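Methyltransferase FkbM (Methylobacillus flagellatus KT, PDB 2PY6) probably transfers methyl groups, as expected for a member of the FkbM methyltransferase family. Local coordinates at residues L215-S219 with G243-V247; V231-A235 with K340-E344; G234-G238 with N264-L268; R254-P260 with R283-C289; G290-N294 with S349-G353. All blocks are in the same frame, centred on the assembly; numbering follows the deposited sequence.

Contact 1: residues L215-S219 with G243-V247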
# COMPACT_ATOMS: atom_id res chain seq x y z
N LEU A 215 -21.29 -7.46 -15.27
CA LEU A 215 -21.31 -8.68 -16.07
C LEU A 215 -22.35 -9.65 -15.52
O LEU A 215 -22.37 -9.86 -14.33
CB LEU A 215 -19.91 -9.32 -16.04
CG LEU A 215 -19.58 -10.58 -16.85
CD1 LEU A 215 -19.69 -10.41 -18.35
CD2 LEU A 215 -18.16 -10.94 -16.48
N TYR A 216 -23.20 -10.16 -16.40
CA TYR A 216 -24.25 -11.18 -16.18
C TYR A 216 -25.50 -10.72 -15.49
O TYR A 216 -26.58 -11.08 -15.93
CB TYR A 216 -23.75 -12.43 -15.42
CG TYR A 216 -22.44 -13.00 -15.89
CD1 TYR A 216 -22.24 -13.37 -17.23
CD2 TYR A 216 -21.41 -13.25 -15.00
CE1 TYR A 216 -21.03 -13.93 -17.65
CE2 TYR A 216 -20.19 -13.78 -15.42
CZ TYR A 216 -20.00 -14.12 -16.73
OH TYR A 216 -18.77 -14.64 -17.12
N PHE A 217 -25.34 -9.98 -14.38
CA PHE A 217 -26.43 -9.64 -13.48
C PHE A 217 -26.99 -8.24 -13.63
O PHE A 217 -28.13 -8.02 -13.22
CB PHE A 217 -25.96 -9.88 -12.04
CG PHE A 217 -25.57 -11.32 -11.78
CD1 PHE A 217 -26.54 -12.32 -11.72
CD2 PHE A 217 -24.24 -11.68 -11.67
CE1 PHE A 217 -26.20 -13.67 -11.54
CE2 PHE A 217 -23.87 -13.02 -11.48
CZ PHE A 217 -24.87 -14.01 -11.41
N ARG A 218 -26.20 -7.32 -14.23
CA ARG A 218 -26.59 -5.92 -14.45
C ARG A 218 -26.43 -5.51 -15.88
O ARG A 218 -26.12 -4.36 -16.11
CB ARG A 218 -25.83 -4.98 -13.47
CG ARG A 218 -26.03 -5.55 -12.10
CD ARG A 218 -25.71 -4.86 -10.84
NE ARG A 218 -24.33 -4.95 -10.52
CZ ARG A 218 -23.79 -4.75 -9.32
NH1 ARG A 218 -24.49 -4.44 -8.24
NH2 ARG A 218 -22.50 -4.88 -9.22
N SER A 219 -26.77 -6.39 -16.84
CA SER A 219 -26.58 -6.11 -18.28
C SER A 219 -27.55 -5.12 -18.91
O SER A 219 -27.31 -4.64 -20.02
CB SER A 219 -26.68 -7.40 -19.10
OG SER A 219 -28.01 -7.90 -19.17
N GLY A 243 -22.63 -12.31 -7.07
CA GLY A 243 -23.46 -11.39 -7.85
C GLY A 243 -24.92 -11.79 -7.84
O GLY A 243 -25.79 -10.92 -7.76
N LEU A 244 -25.21 -13.08 -7.93
CA LEU A 244 -26.62 -13.52 -7.85
C LEU A 244 -27.17 -13.15 -6.46
O LEU A 244 -28.26 -12.60 -6.33
CB LEU A 244 -26.79 -15.01 -8.13
CG LEU A 244 -28.24 -15.55 -8.04
CD1 LEU A 244 -29.14 -15.05 -9.14
CD2 LEU A 244 -28.32 -17.08 -8.07
N ILE A 245 -26.40 -13.44 -5.42
CA ILE A 245 -26.81 -13.09 -4.06
C ILE A 245 -27.15 -11.60 -3.96
O ILE A 245 -28.20 -11.23 -3.43
CB ILE A 245 -25.72 -13.46 -3.01
CG1 ILE A 245 -25.58 -14.97 -2.89
CG2 ILE A 245 -26.08 -12.87 -1.63
CD1 ILE A 245 -24.30 -15.44 -2.19
N GLY A 246 -26.26 -10.76 -4.49
CA GLY A 246 -26.45 -9.31 -4.42
C GLY A 246 -27.71 -8.81 -5.12
O GLY A 246 -28.53 -8.12 -4.50
N VAL A 247 -27.90 -9.20 -6.39
CA VAL A 247 -29.05 -8.66 -7.15
C VAL A 247 -30.37 -9.23 -6.72
O VAL A 247 -31.38 -8.59 -6.94
CB VAL A 247 -28.90 -8.78 -8.69
CG1 VAL A 247 -27.65 -8.06 -9.12
CG2 VAL A 247 -28.92 -10.25 -9.16
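Phe217 lays one face of its ring on the backbone of helix 239-248 where Gly243 passes into Leu244. Apolar packing carries the whole contact, and no hydrogen bond crosses it. Leu244 N sits over the ring, 3.6 Å from Phe217 CZ, and the carbonyl carbon of Gly243 lies over the same face. The bare helix surface at Gly243 makes this possible: a CB there would run into Phe217 CD2. CG of Phe217 stands beside its own backbone N (chi1 -60°), which turns the ring toward the helix.

Side chains close in around the ring. Leu244 CB touches Phe217 CE1 at 3.7 Å, the two side chains crossing at about a right angle. One turn on, Val247 CG1 meets Phe217 CB at 3.8 Å and also reaches Arg218 CD, at 4.1 Å.

The methyltransferase domain has the Rossmann-like design, with helices packed on a mostly parallel sheet, and helix 239-248 is the one that directly follows strand 229-233. The loop of residues 215-219 covers this helix; Met230 on that strand touches both Phe217 and Leu244.

The polar end of Arg218 is engaged elsewhere. Its guanidinium extends past Val247 to the second subunit, where NH2 forms a salt bridge with Asp123 of that subunit and NH1 another with its Glu203; within its own chain NH2 also bonds Ser213 O.

Contact 2: residues V231-A235 with K340-E344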
# COMPACT_ATOMS: atom_id res chain seq x y z
N VAL A 231 -27.17 -22.31 -13.05
CA VAL A 231 -26.02 -23.15 -13.37
C VAL A 231 -24.89 -22.13 -13.56
O VAL A 231 -24.90 -21.27 -14.47
CB VAL A 231 -26.23 -24.02 -14.64
CG1 VAL A 231 -24.99 -24.85 -14.96
CG2 VAL A 231 -27.45 -24.93 -14.46
N ASP A 232 -23.93 -22.19 -12.65
CA ASP A 232 -22.75 -21.32 -12.67
C ASP A 232 -21.62 -22.17 -13.27
O ASP A 232 -20.86 -22.86 -12.58
CB ASP A 232 -22.47 -20.85 -11.25
CG ASP A 232 -21.25 -19.98 -11.14
OD1 ASP A 232 -20.57 -19.75 -12.16
OD2 ASP A 232 -20.98 -19.56 -10.01
N CYS A 233 -21.53 -22.10 -14.60
CA CYS A 233 -20.61 -22.91 -15.36
C CYS A 233 -19.31 -22.13 -15.53
O CYS A 233 -19.28 -21.08 -16.20
CB CYS A 233 -21.29 -23.30 -16.68
SG CYS A 233 -20.43 -24.49 -17.63
N GLY A 234 -18.24 -22.64 -14.91
CA GLY A 234 -16.93 -21.98 -14.81
C GLY A 234 -17.02 -21.06 -13.59
O GLY A 234 -16.84 -19.85 -13.71
N ALA A 235 -17.32 -21.63 -12.43
CA ALA A 235 -17.56 -20.86 -11.19
C ALA A 235 -16.35 -20.12 -10.60
O ALA A 235 -16.55 -19.21 -9.82
CB ALA A 235 -18.24 -21.70 -10.14
N LYS A 340 -25.20 -19.26 -16.66
CA LYS A 340 -24.06 -18.39 -16.84
C LYS A 340 -22.95 -19.31 -17.30
O LYS A 340 -22.80 -20.42 -16.73
CB LYS A 340 -23.69 -17.70 -15.52
CG LYS A 340 -22.26 -17.00 -15.54
CD LYS A 340 -21.19 -17.99 -15.07
CE LYS A 340 -19.86 -17.45 -15.00
NZ LYS A 340 -19.12 -18.22 -14.01
N MSE A 341 -22.18 -18.90 -18.30
CA MSE A 341 -21.12 -19.72 -18.85
C MSE A 341 -19.89 -18.90 -19.21
O MSE A 341 -19.96 -17.96 -20.03
CB MSE A 341 -21.59 -20.47 -20.09
CG MSE A 341 -20.61 -21.55 -20.56
SE MSE A 341 -21.14 -22.53 -22.10
CE MSE A 341 -22.40 -23.57 -21.33
N ASP A 342 -18.76 -19.26 -18.59
CA ASP A 342 -17.47 -18.71 -18.90
C ASP A 342 -16.43 -19.79 -18.58
O ASP A 342 -15.97 -19.87 -17.45
CB ASP A 342 -17.17 -17.48 -18.08
CG ASP A 342 -15.83 -16.83 -18.44
OD1 ASP A 342 -15.20 -17.18 -19.47
OD2 ASP A 342 -15.42 -15.97 -17.67
N ILE A 343 -16.06 -20.59 -19.59
CA ILE A 343 -15.14 -21.72 -19.38
C ILE A 343 -13.91 -21.71 -20.27
O ILE A 343 -13.89 -21.05 -21.30
CB ILE A 343 -15.92 -23.08 -19.47
CG1 ILE A 343 -16.52 -23.32 -20.86
CG2 ILE A 343 -17.06 -23.06 -18.43
CD1 ILE A 343 -17.01 -24.75 -21.11
N GLU A 344 -12.87 -22.42 -19.85
CA GLU A 344 -11.63 -22.51 -20.67
C GLU A 344 -11.80 -23.44 -21.91
O GLU A 344 -11.26 -23.17 -23.00
CB GLU A 344 -10.41 -22.96 -19.82
O HOH W 1 -14.87 -18.62 -15.29
O HOH W 2 -17.54 -16.65 -11.56
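Asp232 and Cys233 pair in parallel with Lys340 and Met341, joining strands 229-233 and 338-341 at the middle of the Rossmann-like sheet, where both strands end at the C-terminal edge of the sheet. Three backbone hydrogen bonds link them: Lys340 N to Val231 O, Cys233 N to Lys340 O, and Asp342 N to Cys233 O, the last with an angle of 166° at the hydrogen. Just past the strands, Gly234 CA makes a CA-H...O contact of 3.5 Å with Asp342 O. A CB on Gly234 would collide with that oxygen.

Apolar contact lies on the face bearing Cys233 and Met341. Cys233 SG comes 3.7 Å from Ile343 CG2 and more loosely meets Met341 CG; helix 347-352 packs against Met341 and Ile343.

Charge is gathered on the other face, beside Asp232. There the Lys340 side chain runs alongside Asp232, bent at chi2 (-90°), which helps bring NZ to Asp232 OD1 and Gly234 O. NZ forms a salt bridge of 2.8 Å with Asp232 OD1, approaching nearly along the C-O axis, and the buried ammonium probably steadies the carboxylate's negative charge. NZ also donates to Gly234 O at 2.8 Å, from above the carbonyl plane. On Gly234 O a water donates a further bond, and the same water, 2.7 Å from Asp342 O, donates to that oxygen as well.

Contact 3: residues G234-G238 with N264-L268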
# COMPACT_ATOMS: atom_id res chain seq x y z
N GLY A 234 -18.24 -22.64 -14.91
CA GLY A 234 -16.93 -21.98 -14.81
C GLY A 234 -17.02 -21.06 -13.59
O GLY A 234 -16.84 -19.85 -13.71
N ALA A 235 -17.32 -21.63 -12.43
CA ALA A 235 -17.56 -20.86 -11.19
C ALA A 235 -16.35 -20.12 -10.60
O ALA A 235 -16.55 -19.21 -9.82
CB ALA A 235 -18.24 -21.70 -10.14
N SER A 236 -15.14 -20.51 -11.03
CA SER A 236 -13.85 -19.93 -10.63
C SER A 236 -13.69 -19.70 -9.13
O SER A 236 -13.52 -20.64 -8.38
CB SER A 236 -13.55 -18.65 -11.43
OG SER A 236 -13.54 -18.95 -12.79
N ILE A 237 -13.81 -18.43 -8.73
CA ILE A 237 -13.58 -18.02 -7.37
C ILE A 237 -14.88 -17.56 -6.69
O ILE A 237 -14.83 -17.01 -5.59
CB ILE A 237 -12.41 -16.97 -7.32
CG1 ILE A 237 -12.76 -15.66 -7.99
CG2 ILE A 237 -11.19 -17.55 -8.02
CD1 ILE A 237 -11.69 -14.61 -7.83
N GLY A 238 -16.02 -17.83 -7.34
CA GLY A 238 -17.33 -17.59 -6.73
C GLY A 238 -17.99 -16.25 -6.91
O GLY A 238 -19.01 -16.00 -6.27
N ASN A 264 -9.09 -23.56 -7.80
CA ASN A 264 -10.35 -22.83 -7.75
C ASN A 264 -11.34 -23.51 -6.82
O ASN A 264 -12.04 -22.86 -6.08
CB ASN A 264 -10.93 -22.67 -9.15
CG ASN A 264 -10.24 -21.59 -9.95
OD1 ASN A 264 -9.59 -20.72 -9.38
ND2 ASN A 264 -10.41 -21.63 -11.27
N LEU A 265 -11.38 -24.84 -6.86
CA LEU A 265 -12.23 -25.61 -5.96
C LEU A 265 -11.83 -25.39 -4.48
O LEU A 265 -12.70 -25.39 -3.61
CB LEU A 265 -12.21 -27.07 -6.35
CG LEU A 265 -12.95 -27.49 -7.61
CD1 LEU A 265 -12.59 -28.90 -7.98
CD2 LEU A 265 -14.44 -27.40 -7.38
N GLN A 266 -10.54 -25.22 -4.18
CA GLN A 266 -10.12 -24.87 -2.80
C GLN A 266 -10.72 -23.51 -2.38
O GLN A 266 -11.24 -23.37 -1.30
CB GLN A 266 -8.58 -24.82 -2.67
CG GLN A 266 -7.90 -26.18 -2.86
CD GLN A 266 -6.37 -26.09 -2.91
OE1 GLN A 266 -5.77 -25.24 -2.25
NE2 GLN A 266 -5.75 -26.97 -3.69
N THR A 267 -10.66 -22.55 -3.29
CA THR A 267 -11.20 -21.21 -3.08
C THR A 267 -12.71 -21.23 -2.88
O THR A 267 -13.24 -20.48 -2.05
CB THR A 267 -10.83 -20.32 -4.29
OG1 THR A 267 -9.41 -20.18 -4.33
CG2 THR A 267 -11.47 -18.92 -4.20
N LEU A 268 -13.41 -22.06 -3.63
CA LEU A 268 -14.86 -22.16 -3.50
C LEU A 268 -15.26 -22.75 -2.19
O LEU A 268 -16.37 -22.47 -1.74
CB LEU A 268 -15.49 -22.99 -4.62
CG LEU A 268 -15.40 -22.29 -5.96
CD1 LEU A 268 -15.90 -23.27 -7.01
CD2 LEU A 268 -16.20 -20.99 -5.96
O HOH W 3 -10.55 -19.17 -12.93
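Leu268 swings its CG to the side of its own backbone N (chi1 -69°), and Asn264, one helical turn earlier, does likewise (chi1 -77°); both side chains thereby meet the turn of residues 235-238. Asn264 CB and Leu268 CG approach Ser236 O at 3.4 and 3.5 Å. Leu268 CD2 goes further, to 3.5 Å from Gly238 N, while its CD1 touches Ala235 CB.

Ile237 runs alongside Thr267, with Ile237 CB 3.8 Å from Thr267 CG2. The Ile237 CG2 methyl also comes up against Asn264 OD1.

The turn is a type II' beta turn, closed by Gly238 N donating to Ala235 O, and it carries the chain from strand 229-233 into helix 239-248, with Gly238 at the N-cap position. In Rossmann-like methyltransferases the glycine-rich loop at this place commonly borders the cofactor site, so a similar role is plausible here. A CB on Gly238 would press on Leu268 CD2.

No direct hydrogen bond spans the two segments. A water does so instead, donating to Ser236 OG and accepting from Asn264 ND2, each at 3.0 Å. Asn264 ND2 is also bonded to Glu259, whose other carboxylate oxygen takes the N-H of Ser236. The polar link is therefore indirect: one carboxylate and one water tie the turn to the helix, and direct contact is left to van der Waals packing.

Contact 4: residues R254-P260 with R283-C289. With EDO (1,2-ethanediol), chain D.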
# COMPACT_ATOMS: atom_id res chain seq x y z
N ARG A 254 -31.81 -22.35 -6.15
CA ARG A 254 -30.74 -23.30 -6.30
C ARG A 254 -29.57 -22.74 -7.06
O ARG A 254 -29.75 -21.92 -7.96
CB ARG A 254 -31.29 -24.50 -7.07
CG ARG A 254 -30.54 -25.81 -7.00
CD ARG A 254 -30.47 -26.45 -5.63
NE ARG A 254 -29.87 -27.78 -5.74
CZ ARG A 254 -28.57 -28.03 -5.95
NH1 ARG A 254 -27.67 -27.04 -6.03
NH2 ARG A 254 -28.17 -29.28 -6.06
N VAL A 255 -28.36 -23.16 -6.68
CA VAL A 255 -27.19 -22.84 -7.47
C VAL A 255 -26.33 -24.09 -7.63
O VAL A 255 -25.94 -24.69 -6.66
CB VAL A 255 -26.35 -21.68 -6.89
CG1 VAL A 255 -25.09 -21.48 -7.72
CG2 VAL A 255 -27.19 -20.39 -6.86
N TRP A 256 -26.06 -24.47 -8.88
CA TRP A 256 -25.12 -25.54 -9.19
C TRP A 256 -23.86 -24.90 -9.74
O TRP A 256 -23.86 -24.37 -10.84
CB TRP A 256 -25.65 -26.45 -10.26
CG TRP A 256 -26.93 -27.13 -9.97
CD1 TRP A 256 -27.09 -28.33 -9.33
CD2 TRP A 256 -28.23 -26.71 -10.38
NE1 TRP A 256 -28.41 -28.66 -9.30
CE2 TRP A 256 -29.14 -27.70 -9.95
CE3 TRP A 256 -28.71 -25.59 -11.09
CZ2 TRP A 256 -30.51 -27.61 -10.19
CZ3 TRP A 256 -30.06 -25.51 -11.32
CH2 TRP A 256 -30.96 -26.49 -10.85
N MSE A 257 -22.80 -24.93 -8.95
CA MSE A 257 -21.52 -24.38 -9.35
C MSE A 257 -20.62 -25.48 -9.94
O MSE A 257 -20.32 -26.47 -9.26
CB MSE A 257 -20.83 -23.73 -8.14
CG MSE A 257 -21.60 -22.60 -7.50
SE MSE A 257 -20.60 -21.68 -6.12
CE MSE A 257 -19.77 -20.68 -6.86
N ILE A 258 -20.17 -25.27 -11.19
CA ILE A 258 -19.33 -26.23 -11.94
C ILE A 258 -17.97 -25.64 -12.21
O ILE A 258 -17.86 -24.62 -12.89
CB ILE A 258 -20.00 -26.62 -13.30
CG1 ILE A 258 -21.47 -27.03 -13.08
CG2 ILE A 258 -19.21 -27.73 -14.02
CD1 ILE A 258 -22.21 -27.25 -14.36
N GLU A 259 -16.92 -26.27 -11.67
CA GLU A 259 -15.57 -25.78 -11.85
C GLU A 259 -14.55 -26.94 -11.79
O GLU A 259 -14.52 -27.62 -10.78
CB GLU A 259 -15.30 -24.77 -10.72
CG GLU A 259 -13.84 -24.33 -10.62
CD GLU A 259 -13.36 -23.63 -11.87
OE1 GLU A 259 -14.11 -22.76 -12.43
OE2 GLU A 259 -12.21 -23.90 -12.27
N PRO A 260 -13.72 -27.15 -12.85
CA PRO A 260 -12.76 -28.27 -12.79
C PRO A 260 -11.40 -28.03 -12.14
O PRO A 260 -10.77 -29.00 -11.72
CB PRO A 260 -12.55 -28.60 -14.28
CG PRO A 260 -12.64 -27.30 -14.95
CD PRO A 260 -13.64 -26.46 -14.16
N ARG A 283 -28.80 -24.66 -0.56
CA ARG A 283 -29.25 -24.63 -1.95
C ARG A 283 -28.10 -24.56 -2.95
O ARG A 283 -28.34 -24.59 -4.15
CB ARG A 283 -30.17 -23.44 -2.16
CG ARG A 283 -31.40 -23.46 -1.30
CD ARG A 283 -32.06 -22.10 -1.26
NE ARG A 283 -33.17 -22.08 -0.32
CZ ARG A 283 -33.80 -20.99 0.11
NH1 ARG A 283 -33.44 -19.76 -0.28
NH2 ARG A 283 -34.81 -21.13 0.97
N ILE A 284 -26.87 -24.50 -2.46
CA ILE A 284 -25.71 -24.37 -3.31
C ILE A 284 -24.91 -25.65 -3.28
O ILE A 284 -24.59 -26.13 -2.20
CB ILE A 284 -24.72 -23.24 -2.79
CG1 ILE A 284 -25.39 -21.86 -2.76
CG2 ILE A 284 -23.51 -23.15 -3.65
CD1 ILE A 284 -24.80 -20.94 -1.68
N THR A 285 -24.57 -26.18 -4.46
CA THR A 285 -23.64 -27.31 -4.55
C THR A 285 -22.50 -27.01 -5.51
O THR A 285 -22.64 -26.25 -6.49
CB THR A 285 -24.30 -28.62 -4.99
OG1 THR A 285 -25.05 -28.39 -6.17
CG2 THR A 285 -25.19 -29.19 -3.88
N VAL A 286 -21.37 -27.62 -5.24
CA VAL A 286 -20.17 -27.48 -6.06
C VAL A 286 -19.87 -28.82 -6.74
O VAL A 286 -19.93 -29.87 -6.12
CB VAL A 286 -18.97 -27.04 -5.21
CG1 VAL A 286 -17.70 -26.91 -6.12
CG2 VAL A 286 -19.30 -25.72 -4.46
N HIS A 287 -19.59 -28.75 -8.04
CA HIS A 287 -19.34 -29.93 -8.86
C HIS A 287 -17.99 -29.75 -9.48
O HIS A 287 -17.86 -28.93 -10.37
CB HIS A 287 -20.44 -30.07 -9.91
CG HIS A 287 -21.82 -29.99 -9.31
ND1 HIS A 287 -22.52 -31.10 -8.92
CD2 HIS A 287 -22.58 -28.92 -8.97
CE1 HIS A 287 -23.66 -30.73 -8.38
NE2 HIS A 287 -23.73 -29.41 -8.41
N GLY A 288 -17.01 -30.51 -8.97
CA GLY A 288 -15.60 -30.47 -9.40
C GLY A 288 -15.35 -31.23 -10.69
O GLY A 288 -14.72 -32.26 -10.70
N CYS A 289 -15.87 -30.69 -11.77
CA CYS A 289 -15.75 -31.26 -13.10
C CYS A 289 -15.84 -30.10 -14.06
O CYS A 289 -16.19 -28.96 -13.68
CB CYS A 289 -16.89 -32.26 -13.41
SG CYS A 289 -18.57 -31.56 -13.41
C1 EDO D . -19.04 -33.64 -10.36
O1 EDO D . -18.15 -34.66 -10.81
C2 EDO D . -19.90 -34.27 -9.26
O2 EDO D . -20.93 -33.39 -8.81
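Arg254 reaches across to Arg283 and Thr285 of the neighbouring strand. Its CB lies loosely near Arg283 O. CG, opposite the backbone N (chi1 -161°), lies over the rim of one face of Trp256; the bend at chi2 (64°) then sends CD across to Arg283 O, 3.2 Å away. NE passes the same oxygen, and CZ sits behind the two nitrogens that face Thr285 OG1. NH1 and NH2 both donate to that hydroxyl, at 3.0 and 3.2 Å, in the guanidinium plane, one face of which meets Trp256 NE1. NH1 also gives a more bent bond to Arg283 O, from above that carbonyl's plane; Val255 N takes the same oxygen from the opposite face. An alanine here would remove the guanidinium, and Thr285 OG1 would probably lose two donors while Trp256 would lose the CG packed on one face.

Thr285 OG1 shares a 2.8 Å hydrogen bond with His287 NE2, and His287 ND1 donates to O2 of a 1,2-ethanediol, probably from the crystallisation liquor. His287 NE2 lies at the edge of the Trp256 ring, 3.6 Å from CD1; Trp256 NE1 itself bonds Asp333.

Beneath these side chains the backbones alternate bonds, such as Met257 N to Thr285 O. The strands run parallel, 19° apart, with strand 284-287 outermost in the sheet. Helix 262-274 connects them in the beta-alpha-beta crossover characteristic of the Rossmann fold.

Contact 5: residues G290-N294 with S349-G353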
# COMPACT_ATOMS: atom_id res chain seq x y z
N GLY A 290 -15.55 -30.42 -15.30
CA GLY A 290 -15.73 -29.51 -16.40
C GLY A 290 -17.04 -29.82 -17.09
O GLY A 290 -17.56 -30.93 -17.00
N ALA A 291 -17.60 -28.82 -17.74
CA ALA A 291 -18.84 -28.96 -18.49
C ALA A 291 -18.46 -29.28 -19.94
O ALA A 291 -17.68 -28.55 -20.56
CB ALA A 291 -19.65 -27.66 -18.43
N GLY A 292 -19.06 -30.34 -20.49
CA GLY A 292 -18.80 -30.76 -21.87
C GLY A 292 -20.00 -31.46 -22.41
O GLY A 292 -21.05 -31.36 -21.80
N GLU A 293 -19.87 -32.09 -23.57
CA GLU A 293 -21.01 -32.71 -24.22
C GLU A 293 -21.30 -34.11 -23.75
O GLU A 293 -22.43 -34.58 -23.86
CB GLU A 293 -21.00 -32.62 -25.75
CG GLU A 293 -19.76 -33.02 -26.48
CD GLU A 293 -19.85 -32.66 -27.97
OE1 GLU A 293 -20.68 -33.25 -28.70
OE2 GLU A 293 -19.05 -31.76 -28.39
N ASN A 294 -20.30 -34.79 -23.23
CA ASN A 294 -20.56 -36.07 -22.67
C ASN A 294 -19.71 -36.30 -21.45
O ASN A 294 -19.08 -35.35 -20.94
CB ASN A 294 -20.51 -37.14 -23.77
CG ASN A 294 -19.27 -37.09 -24.58
OD1 ASN A 294 -18.26 -36.55 -24.17
ND2 ASN A 294 -19.34 -37.70 -25.77
N SER A 349 -19.30 -27.36 -26.96
CA SER A 349 -19.52 -28.68 -26.36
C SER A 349 -20.32 -28.60 -25.05
O SER A 349 -21.17 -29.46 -24.74
CB SER A 349 -18.21 -29.42 -26.10
OG SER A 349 -17.64 -29.90 -27.31
N ALA A 350 -20.03 -27.58 -24.27
CA ALA A 350 -20.72 -27.38 -23.02
C ALA A 350 -22.19 -27.10 -23.20
O ALA A 350 -22.98 -27.59 -22.43
CB ALA A 350 -20.04 -26.30 -22.25
N LEU A 351 -22.55 -26.31 -24.21
CA LEU A 351 -23.92 -26.01 -24.52
C LEU A 351 -24.67 -27.23 -25.04
O LEU A 351 -25.85 -27.41 -24.73
CB LEU A 351 -24.01 -24.88 -25.56
CG LEU A 351 -23.67 -23.46 -25.07
CD1 LEU A 351 -23.44 -22.53 -26.26
CD2 LEU A 351 -24.74 -22.92 -24.20
N LYS A 352 -24.00 -28.08 -25.80
CA LYS A 352 -24.61 -29.31 -26.31
C LYS A 352 -24.90 -30.23 -25.14
O LYS A 352 -25.87 -30.94 -25.17
CB LYS A 352 -23.69 -30.02 -27.30
CG LYS A 352 -23.47 -29.25 -28.58
CD LYS A 352 -22.45 -29.93 -29.42
CE LYS A 352 -22.49 -29.36 -30.81
NZ LYS A 352 -21.50 -30.00 -31.66
N GLY A 353 -24.05 -30.20 -24.12
CA GLY A 353 -24.30 -30.97 -22.89
C GLY A 353 -25.42 -30.41 -22.01
O GLY A 353 -25.79 -31.02 -21.01
O HOH W 4 -22.40 -29.35 -20.62
O HOH W 5 -18.72 -29.36 -30.24
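Glu293 accepts from Ser349 across this contact: Ser349 OG donates to Glu293 OE2 at 2.6 Å, on the lone pair turned away from the other carboxylate oxygen. A water gives OE2 a second bond, 3.0 Å long, and in turn accepts from Lys352 NZ. The lysine and the carboxylate are linked through this water; Glu293 OE2 and Lys352 NZ themselves stand 4.4 Å apart, beyond a salt bridge. Both side chains are extended beyond CG and lie alongside each other, Lys352 CD 3.8 Å from Glu293 OE1. With a glutamine in its place the negative charge would go, and the water-linked Lys352 would probably be left without its opposite charge.

Among backbone groups, a second water donates to Gly292 O and to Ala350 O, at 2.7 and 2.6 Å. Gly292 O also receives a CA-H...O contact from Gly353, where a CB would clash with that oxygen. Ser349 O accepts from Gly353 N, four residues on.

Ala291 CB and Ala350 CB meet at 4.1 Å. The short strand 290-291 pairs with strand 322-326 through backbone bonds of Gly290, and Gly292 adds one to Arg326. The chain here packs against helix 347-352, whose Ala350 and Leu351 touch Met341 of strand 338-341.

How the contacts relate
Contacts 2 and 4 are neighbours in one sheet, their centres 10 Å apart, joined by probable hydrogen bonds from Asp232 N to Trp256 O and from Gly234 N to Ile258 O. Contact 3 shares Gly234 and Ala235 with contact 2; Glu259 of contact 4 bonds both sides of contact 3, centres 9 Å apart. Contact 5 borders contact 2, Cys233 SG touching Ala291 CB at 3.4 Å. Contact 1 meets contact 2 through Tyr216 OH, 3.4 Å from Asp342 CB, and contact 4 through Leu244 CD2 against Val255 CG2, 3.7 Å. Contacts 2, 3 and 4 converge where Rossmann-like methyltransferases usually hold the cofactor; unidentified bound material, probably from the crystallisation liquor, beside Ile343, Pro260 and Ala291 is consistent with a pocket.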